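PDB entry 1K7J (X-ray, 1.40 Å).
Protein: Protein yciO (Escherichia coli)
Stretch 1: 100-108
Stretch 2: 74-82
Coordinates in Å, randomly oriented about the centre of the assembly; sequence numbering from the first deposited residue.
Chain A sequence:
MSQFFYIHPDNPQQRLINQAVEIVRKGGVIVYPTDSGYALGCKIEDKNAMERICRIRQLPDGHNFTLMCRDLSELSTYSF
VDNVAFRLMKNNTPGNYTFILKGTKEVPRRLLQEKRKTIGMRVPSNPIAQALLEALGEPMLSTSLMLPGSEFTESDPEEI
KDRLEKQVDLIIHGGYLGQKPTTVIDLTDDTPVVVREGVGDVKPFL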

# COMPACT_ATOMS: atom_id res chain seq x y z
N ILE A 100 11.66 1.39 -2.02
CA ILE A 100 11.66 1.63 -3.45
C ILE A 100 12.69 0.72 -4.11
O ILE A 100 13.87 0.76 -3.78
CB ILE A 100 11.99 3.10 -3.79
CG1 ILE A 100 11.05 4.03 -3.03
CG2 ILE A 100 11.87 3.32 -5.30
CD1 ILE A 100 9.58 3.70 -3.18
N LEU A 101 12.21 -0.10 -5.04
CA LEU A 101 13.06 -1.05 -5.76
C LEU A 101 12.62 -1.12 -7.22
O LEU A 101 11.57 -0.59 -7.59
CB LEU A 101 12.92 -2.44 -5.14
CG LEU A 101 13.45 -2.60 -3.71
CD1 LEU A 101 12.72 -3.74 -3.02
CD2 LEU A 101 14.95 -2.85 -3.75
N LYS A 102 13.44 -1.75 -8.05
CA LYS A 102 13.07 -1.91 -9.45
C LYS A 102 12.07 -3.05 -9.53
O LYS A 102 12.28 -4.10 -8.92
CB LYS A 102 14.31 -2.23 -10.29
CG LYS A 102 15.31 -1.09 -10.37
CD LYS A 102 16.44 -1.40 -11.33
CE LYS A 102 15.93 -1.60 -12.75
NZ LYS A 102 17.04 -1.88 -13.71
N GLY A 103 10.99 -2.85 -10.28
CA GLY A 103 9.98 -3.88 -10.42
C GLY A 103 10.35 -4.93 -11.45
O GLY A 103 11.02 -4.64 -12.44
N THR A 104 9.91 -6.17 -11.21
CA THR A 104 10.19 -7.25 -12.15
C THR A 104 9.11 -7.29 -13.23
O THR A 104 8.20 -6.46 -13.22
CB THR A 104 10.20 -8.62 -11.45
OG1 THR A 104 8.88 -8.92 -10.96
CG2 THR A 104 11.18 -8.62 -10.29
N LYS A 105 9.22 -8.26 -14.13
CA LYS A 105 8.25 -8.40 -15.22
C LYS A 105 6.87 -8.82 -14.71
O LYS A 105 5.90 -8.85 -15.47
CB LYS A 105 8.77 -9.41 -16.25
CG LYS A 105 10.04 -8.97 -16.94
CD LYS A 105 9.82 -7.68 -17.72
CE LYS A 105 11.14 -7.05 -18.14
NZ LYS A 105 11.97 -7.95 -18.98
N GLU A 106 6.79 -9.15 -13.42
CA GLU A 106 5.53 -9.53 -12.80
C GLU A 106 4.65 -8.28 -12.73
O GLU A 106 3.43 -8.36 -12.65
CB GLU A 106 5.76 -10.04 -11.37
CG GLU A 106 6.50 -11.35 -11.27
CD GLU A 106 5.58 -12.55 -11.35
OE1 GLU A 106 4.42 -12.39 -11.77
OE2 GLU A 106 6.04 -13.66 -11.01
N VAL A 107 5.31 -7.12 -12.77
CA VAL A 107 4.62 -5.84 -12.68
C VAL A 107 4.33 -5.17 -14.02
O VAL A 107 5.23 -4.98 -14.83
CB VAL A 107 5.44 -4.85 -11.84
CG1 VAL A 107 4.62 -3.61 -11.56
CG2 VAL A 107 5.91 -5.51 -10.56
N PRO A 108 3.06 -4.80 -14.26
CA PRO A 108 2.70 -4.14 -15.51
C PRO A 108 3.55 -2.88 -15.68
O PRO A 108 3.75 -2.12 -14.72
CB PRO A 108 1.22 -3.81 -15.31
CG PRO A 108 0.75 -4.95 -14.47
CD PRO A 108 1.86 -5.10 -13.46
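Stretch 2 74-82: ELSTYSFVD

How do the two backbones meet? Stretch 1 enters as a strand that includes Ile100 to Lys102, and a type I beta turn follows from Thr104 to Val107, closed by the hydrogen bond from Val107 N to Thr104 O at 3.0 Å. Stretch 2 begins as the last turn of a helix, through Tyr78, and Ser79 is the first residue to leave helical phi/psi; from there to Val81 the backbone is extended. The two chains come closest in register at Gly103 and Ser79, whose CA atoms lie 4.2 Å apart in a single beta bridge. They run antiparallel: Phe80 is paired with Lys102, and Tyr78 with Thr104.

What holds that bridge together? Two backbone hydrogen bonds flank it, from Phe80 N to Lys102 O at 2.9 Å and from Thr104 N to Tyr78 O at 3.0 Å, both nearly straight. The same two carbonyls also receive CA-H...O contacts, Ser79 CA to Lys102 O at 3.3 Å and Gly103 CA to Tyr78 O at 3.5 Å. Further along, the chains no longer bond directly: a water donates to Phe80 O and accepts from Lys102 N, each at 2.8 Å, and so carries the pairing one step beyond the bridge.

How does Thr104 tie the turn to the end of the helix? Thr104 OG1 donates to Thr77 O at 3.1 Å and accepts from Glu106 N at 3.2 Å, so one hydroxyl both braces the turn and reaches a carbonyl of the last helical turn. The methyl Thr104 CG2 sits almost squarely over one face of the Phe80 ring, 3.8 Å from the ring centroid.

Which side chains pack around Tyr78? Glu106 points toward stretch 2 and lays its CB over one face of the ring, 3.6 Å from Tyr78 CD2, while its CG approaches Thr77 O at 3.4 Å. Val107 meets the ring at its edge instead, with Val107 CG2 4.0 Å from Tyr78 CD2.

What does Leu101 pack against? Leu101, buried and pointing toward stretch 2, sets its CD1 4.1 Å from Leu75 CD2 and 3.5 Å from Ser79 OG, while its CD2 lies 3.8 Å from Phe80 O. Although Ser79 OG lies beside this apolar methyl, it is not left unpaired: it donates to Leu75 O at 2.9 Å, back into the helix.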

# COMPACT_ATOMS: atom_id res chain seq x y z
N GLU A 74 6.95 -12.67 -1.26
CA GLU A 74 6.15 -12.09 -2.34
C GLU A 74 6.81 -10.82 -2.85
O GLU A 74 6.84 -10.56 -4.05
CB GLU A 74 4.73 -11.79 -1.87
CG GLU A 74 3.85 -11.23 -2.98
CD GLU A 74 2.37 -11.37 -2.68
OE1 GLU A 74 1.84 -10.57 -1.88
OE2 GLU A 74 1.74 -12.28 -3.25
N LEU A 75 7.35 -10.02 -1.93
CA LEU A 75 8.02 -8.79 -2.31
C LEU A 75 9.17 -9.11 -3.26
O LEU A 75 9.38 -8.43 -4.27
CB LEU A 75 8.54 -8.07 -1.06
CG LEU A 75 9.30 -6.75 -1.25
CD1 LEU A 75 9.20 -5.92 0.03
CD2 LEU A 75 10.76 -7.01 -1.60
N SER A 76 9.90 -10.18 -2.96
CA SER A 76 11.04 -10.60 -3.76
C SER A 76 10.65 -11.21 -5.10
O SER A 76 11.51 -11.48 -5.94
CB SER A 76 11.88 -11.60 -2.96
OG SER A 76 12.34 -10.99 -1.76
N THR A 77 9.36 -11.44 -5.29
CA THR A 77 8.85 -11.99 -6.53
C THR A 77 8.52 -10.85 -7.49
O THR A 77 8.68 -10.96 -8.70
CB THR A 77 7.57 -12.82 -6.28
OG1 THR A 77 7.85 -13.87 -5.35
CG2 THR A 77 7.04 -13.42 -7.58
N TYR A 78 8.06 -9.74 -6.92
CA TYR A 78 7.67 -8.58 -7.71
C TYR A 78 8.72 -7.48 -7.86
O TYR A 78 8.49 -6.51 -8.58
CB TYR A 78 6.37 -7.99 -7.15
CG TYR A 78 5.17 -8.86 -7.44
CD1 TYR A 78 4.97 -10.05 -6.74
CD2 TYR A 78 4.27 -8.53 -8.45
CE1 TYR A 78 3.90 -10.89 -7.05
CE2 TYR A 78 3.20 -9.36 -8.76
CZ TYR A 78 3.02 -10.54 -8.06
OH TYR A 78 1.96 -11.36 -8.38
N SER A 79 9.86 -7.61 -7.20
CA SER A 79 10.91 -6.61 -7.33
C SER A 79 12.27 -7.30 -7.32
O SER A 79 12.39 -8.44 -6.86
CB SER A 79 10.83 -5.58 -6.20
OG SER A 79 11.02 -6.18 -4.93
N PHE A 80 13.28 -6.62 -7.85
CA PHE A 80 14.63 -7.17 -7.90
C PHE A 80 15.32 -6.88 -6.57
O PHE A 80 15.56 -5.72 -6.22
CB PHE A 80 15.41 -6.57 -9.06
CG PHE A 80 14.92 -7.02 -10.41
CD1 PHE A 80 15.05 -8.34 -10.81
CD2 PHE A 80 14.34 -6.11 -11.29
CE1 PHE A 80 14.60 -8.76 -12.07
CE2 PHE A 80 13.89 -6.51 -12.55
CZ PHE A 80 14.03 -7.84 -12.94
N VAL A 81 15.63 -7.94 -5.84
CA VAL A 81 16.26 -7.82 -4.53
C VAL A 81 17.66 -8.41 -4.50
O VAL A 81 17.84 -9.61 -4.72
CB VAL A 81 15.39 -8.55 -3.47
CG1 VAL A 81 16.01 -8.39 -2.09
CG2 VAL A 81 13.97 -7.99 -3.49
N ASP A 82 18.66 -7.57 -4.23
CA ASP A 82 20.03 -8.06 -4.14
C ASP A 82 20.42 -8.25 -2.68
O ASP A 82 19.59 -8.05 -1.79
CB ASP A 82 21.02 -7.12 -4.85
CG ASP A 82 21.05 -5.72 -4.26
OD1 ASP A 82 20.57 -5.51 -3.12
OD2 ASP A 82 21.58 -4.81 -4.94
O HOH W 1 15.79 -3.10 -7.18